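PDB 4NTD: thioredoxin reductase from Streptomyces clavuligerus, which catalyses, as an FAD-dependent oxidoreductase, the formation of disulfide bonds in natural products such as holomycin. Local coordinates for the interface of chains A and B. Residues are numbered along the deposited sequence; one frame, centred on the assembly and turned at random. Chains: chain A/B, Thioredoxin reductase.

The interface of chains A and B. Residues chain A 317, 320-321, 324; chain B 164, 186, 190, 194.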
ATOM      1  N   PHE A 317      -7.556  -8.921   1.922  1.00 15.33           N
ATOM      2  CA  PHE A 317      -6.940 -10.202   1.553  1.00 15.35           C
ATOM      3  C   PHE A 317      -6.885 -11.121   2.779  1.00 16.37           C
ATOM      4  O   PHE A 317      -7.401 -12.241   2.752  1.00 16.82           O
ATOM      5  CB  PHE A 317      -5.528  -9.928   1.005  1.00 15.55           C
ATOM      6  CG  PHE A 317      -4.879 -11.094   0.298  1.00 17.32           C
ATOM      7  CD1 PHE A 317      -4.589 -11.013  -1.058  1.00 18.38           C
ATOM      8  CD2 PHE A 317      -4.503 -12.241   0.989  1.00 18.91           C
ATOM      9  CE1 PHE A 317      -3.971 -12.061  -1.716  1.00 18.98           C
ATOM     10  CE2 PHE A 317      -3.888 -13.294   0.332  1.00 20.34           C
ATOM     11  CZ  PHE A 317      -3.618 -13.200  -1.021  1.00 20.28           C
ATOM     12  N   ASN A 320     -10.582 -11.868   4.447  1.00 16.63           N
ATOM     13  CA  ASN A 320     -11.354 -12.865   3.709  1.00 16.86           C
ATOM     14  C   ASN A 320     -10.775 -14.265   3.877  1.00 17.34           C
ATOM     15  O   ASN A 320     -11.518 -15.227   4.057  1.00 18.00           O
ATOM     16  CB  ASN A 320     -11.441 -12.531   2.223  1.00 16.43           C
ATOM     17  CG  ASN A 320     -12.257 -13.555   1.455  1.00 17.39           C
ATOM     18  OD1 ASN A 320     -13.468 -13.664   1.646  1.00 18.73           O
ATOM     19  ND2 ASN A 320     -11.595 -14.329   0.605  1.00 17.28           N
ATOM     20  N   HIS A 321      -9.451 -14.371   3.815  1.00 17.43           N
ATOM     21  CA  HIS A 321      -8.772 -15.653   4.016  1.00 19.64           C
ATOM     22  C   HIS A 321      -9.149 -16.292   5.342  1.00 20.27           C
ATOM     23  O   HIS A 321      -9.435 -17.489   5.404  1.00 21.64           O
ATOM     24  CB  HIS A 321      -7.255 -15.483   3.947  1.00 22.90           C
ATOM     25  CG  HIS A 321      -6.683 -15.833   2.617  1.00 28.62           C
ATOM     26  ND1 HIS A 321      -5.757 -16.838   2.451  1.00 40.06           N
ATOM     27  CD2 HIS A 321      -6.937 -15.342   1.382  1.00 25.97           C
ATOM     28  CE1 HIS A 321      -5.451 -16.936   1.172  1.00 37.40           C
ATOM     29  NE2 HIS A 321      -6.151 -16.037   0.501  1.00 26.99           N
ATOM     30  N   VAL A 324     -12.769 -17.493   5.472  1.00 18.52           N
ATOM     31  CA  VAL A 324     -12.861 -18.808   4.836  1.00 18.66           C
ATOM     32  C   VAL A 324     -12.444 -19.899   5.825  1.00 19.15           C
ATOM     33  O   VAL A 324     -13.125 -20.914   5.949  1.00 19.63           O
ATOM     34  CB  VAL A 324     -12.015 -18.898   3.546  1.00 18.96           C
ATOM     35  CG1 VAL A 324     -11.937 -20.336   3.045  1.00 19.84           C
ATOM     36  CG2 VAL A 324     -12.597 -17.997   2.466  1.00 19.72           C
TER
ATOM     37  N   TYR B 164      -8.966 -13.100  -5.855  1.00 17.28           N
ATOM     38  CA  TYR B 164      -9.302 -11.684  -5.664  1.00 17.18           C
ATOM     39  C   TYR B 164      -9.320 -10.950  -7.002  1.00 17.67           C
ATOM     40  O   TYR B 164     -10.180 -10.100  -7.242  1.00 19.68           O
ATOM     41  CB  TYR B 164      -8.350 -11.017  -4.660  1.00 16.37           C
ATOM     42  CG  TYR B 164      -8.445 -11.676  -3.306  1.00 16.60           C
ATOM     43  CD1 TYR B 164      -9.590 -11.539  -2.536  1.00 17.27           C
ATOM     44  CD2 TYR B 164      -7.420 -12.478  -2.818  1.00 18.48           C
ATOM     45  CE1 TYR B 164      -9.706 -12.162  -1.312  1.00 17.99           C
ATOM     46  CE2 TYR B 164      -7.526 -13.108  -1.591  1.00 20.02           C
ATOM     47  CZ  TYR B 164      -8.674 -12.941  -0.844  1.00 19.54           C
ATOM     48  OH  TYR B 164      -8.813 -13.552   0.372  1.00 20.46           O
ATOM     49  N   ARG B 186      -6.394 -25.850  -0.143  1.00 18.65           N
ATOM     50  CA  ARG B 186      -6.803 -24.560   0.417  1.00 19.67           C
ATOM     51  C   ARG B 186      -7.349 -23.628  -0.668  1.00 18.81           C
ATOM     52  O   ARG B 186      -8.279 -22.858  -0.421  1.00 18.88           O
ATOM     53  CB  ARG B 186      -5.649 -23.890   1.174  1.00 23.85           C
ATOM     54  CG  ARG B 186      -5.335 -24.536   2.518  1.00 30.69           C
ATOM     55  CD  ARG B 186      -4.287 -23.766   3.313  1.00 42.03           C
ATOM     56  NE  ARG B 186      -4.849 -23.090   4.486  1.00 55.81           N
ATOM     57  CZ  ARG B 186      -5.354 -21.855   4.507  1.00 67.15           C
ATOM     58  NH1 ARG B 186      -5.394 -21.099   3.412  1.00 79.32           N
ATOM     59  NH2 ARG B 186      -5.830 -21.367   5.647  1.00 75.51           N
ATOM     60  N   LEU B 190     -10.985 -21.844  -0.787  1.00 17.61           N
ATOM     61  CA  LEU B 190     -11.077 -20.398  -1.004  1.00 17.35           C
ATOM     62  C   LEU B 190     -12.038 -20.057  -2.149  1.00 16.82           C
ATOM     63  O   LEU B 190     -12.878 -19.166  -2.018  1.00 17.05           O
ATOM     64  CB  LEU B 190      -9.682 -19.819  -1.279  1.00 17.43           C
ATOM     65  CG  LEU B 190      -9.543 -18.340  -1.651  1.00 19.58           C
ATOM     66  CD1 LEU B 190     -10.143 -17.435  -0.584  1.00 21.62           C
ATOM     67  CD2 LEU B 190      -8.075 -18.010  -1.872  1.00 22.03           C
ATOM     68  N   TRP B 194     -16.693 -17.992  -4.102  1.00 17.64           N
ATOM     69  CA  TRP B 194     -17.190 -17.392  -5.349  1.00 17.65           C
ATOM     70  C   TRP B 194     -18.157 -18.266  -6.166  1.00 18.01           C
ATOM     71  O   TRP B 194     -18.866 -17.750  -7.029  1.00 18.91           O
ATOM     72  CB  TRP B 194     -16.013 -16.981  -6.237  1.00 16.98           C
ATOM     73  CG  TRP B 194     -15.320 -15.725  -5.792  1.00 16.48           C
ATOM     74  CD1 TRP B 194     -15.613 -14.450  -6.181  1.00 16.63           C
ATOM     75  CD2 TRP B 194     -14.216 -15.625  -4.886  1.00 16.22           C
ATOM     76  NE1 TRP B 194     -14.758 -13.561  -5.575  1.00 16.51           N
ATOM     77  CE2 TRP B 194     -13.891 -14.255  -4.772  1.00 15.88           C
ATOM     78  CE3 TRP B 194     -13.470 -16.558  -4.155  1.00 16.31           C
ATOM     79  CZ2 TRP B 194     -12.848 -13.797  -3.961  1.00 16.40           C
ATOM     80  CZ3 TRP B 194     -12.437 -16.101  -3.345  1.00 16.41           C
ATOM     81  CH2 TRP B 194     -12.137 -14.731  -3.255  1.00 16.24           C
TER
HETATM   82  O   HOH W   1      -7.934 -19.207   3.431  1.00 48.77           O
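B:Tyr164 brings one long edge of its phenol ring over a face of A:Phe317: CE2 stands 3.6 Å above the phenylalanine plane, over its centre. The two ring planes are inclined by about 38°, so the contact is neither a parallel stack nor a true perpendicular one. At its own rim, and in its plane, the tyrosine ring meets CB of A:Asn320 and the imidazole of A:His321, whose edge in turn is directed at CE2. On chain B, the rim of B:Trp194 adjoins CD1 of B:Leu190.

The phenol oxygen carries the polar contact. A:Asn320 ND2 donates to B:Tyr164 OH over 2.9 Å in a nearly straight bond (166° at H), with the acceptor lying in the amide plane. That amide is turned almost perpendicular to the tyrosine ring. With CG anti to the backbone N (chi1 -179°), the asparagine extends alongside the phenol. The hydroxyl can also donate, and A:Phe317 O lies 3.1 Å from B:Tyr164 OH, consistent with a second hydrogen bond. This same carbonyl faces the backbone N of A:His321 one helical turn on, so the tyrosine would share an acceptor with the helix.

The two methyls of B:Leu190 fork between A:Asn320 and A:His321: CD1 sits 3.6 Å from A:Asn320 ND2, while CD2 is 3.6 Å from A:His321 NE2. CD1 also touches A:Val324 CG2 at 4.0 Å. At the periphery, a water 3.0 Å from A:His321 O links it to NH1 of B:Arg186, a weaker indication because that arginine is poorly ordered.

This patch, with its symmetry twin, sets helix 305-338 of one subunit against the partner's helices 163-166 and 184-191. B:Tyr164 belongs to the redox-active Cys-Pro-Tyr-Cys motif and lines the glutathione pocket, so the interface, plausibly that of a functional dimer, may steady the disulfide loop and shape the substrate site from the neighbouring subunit.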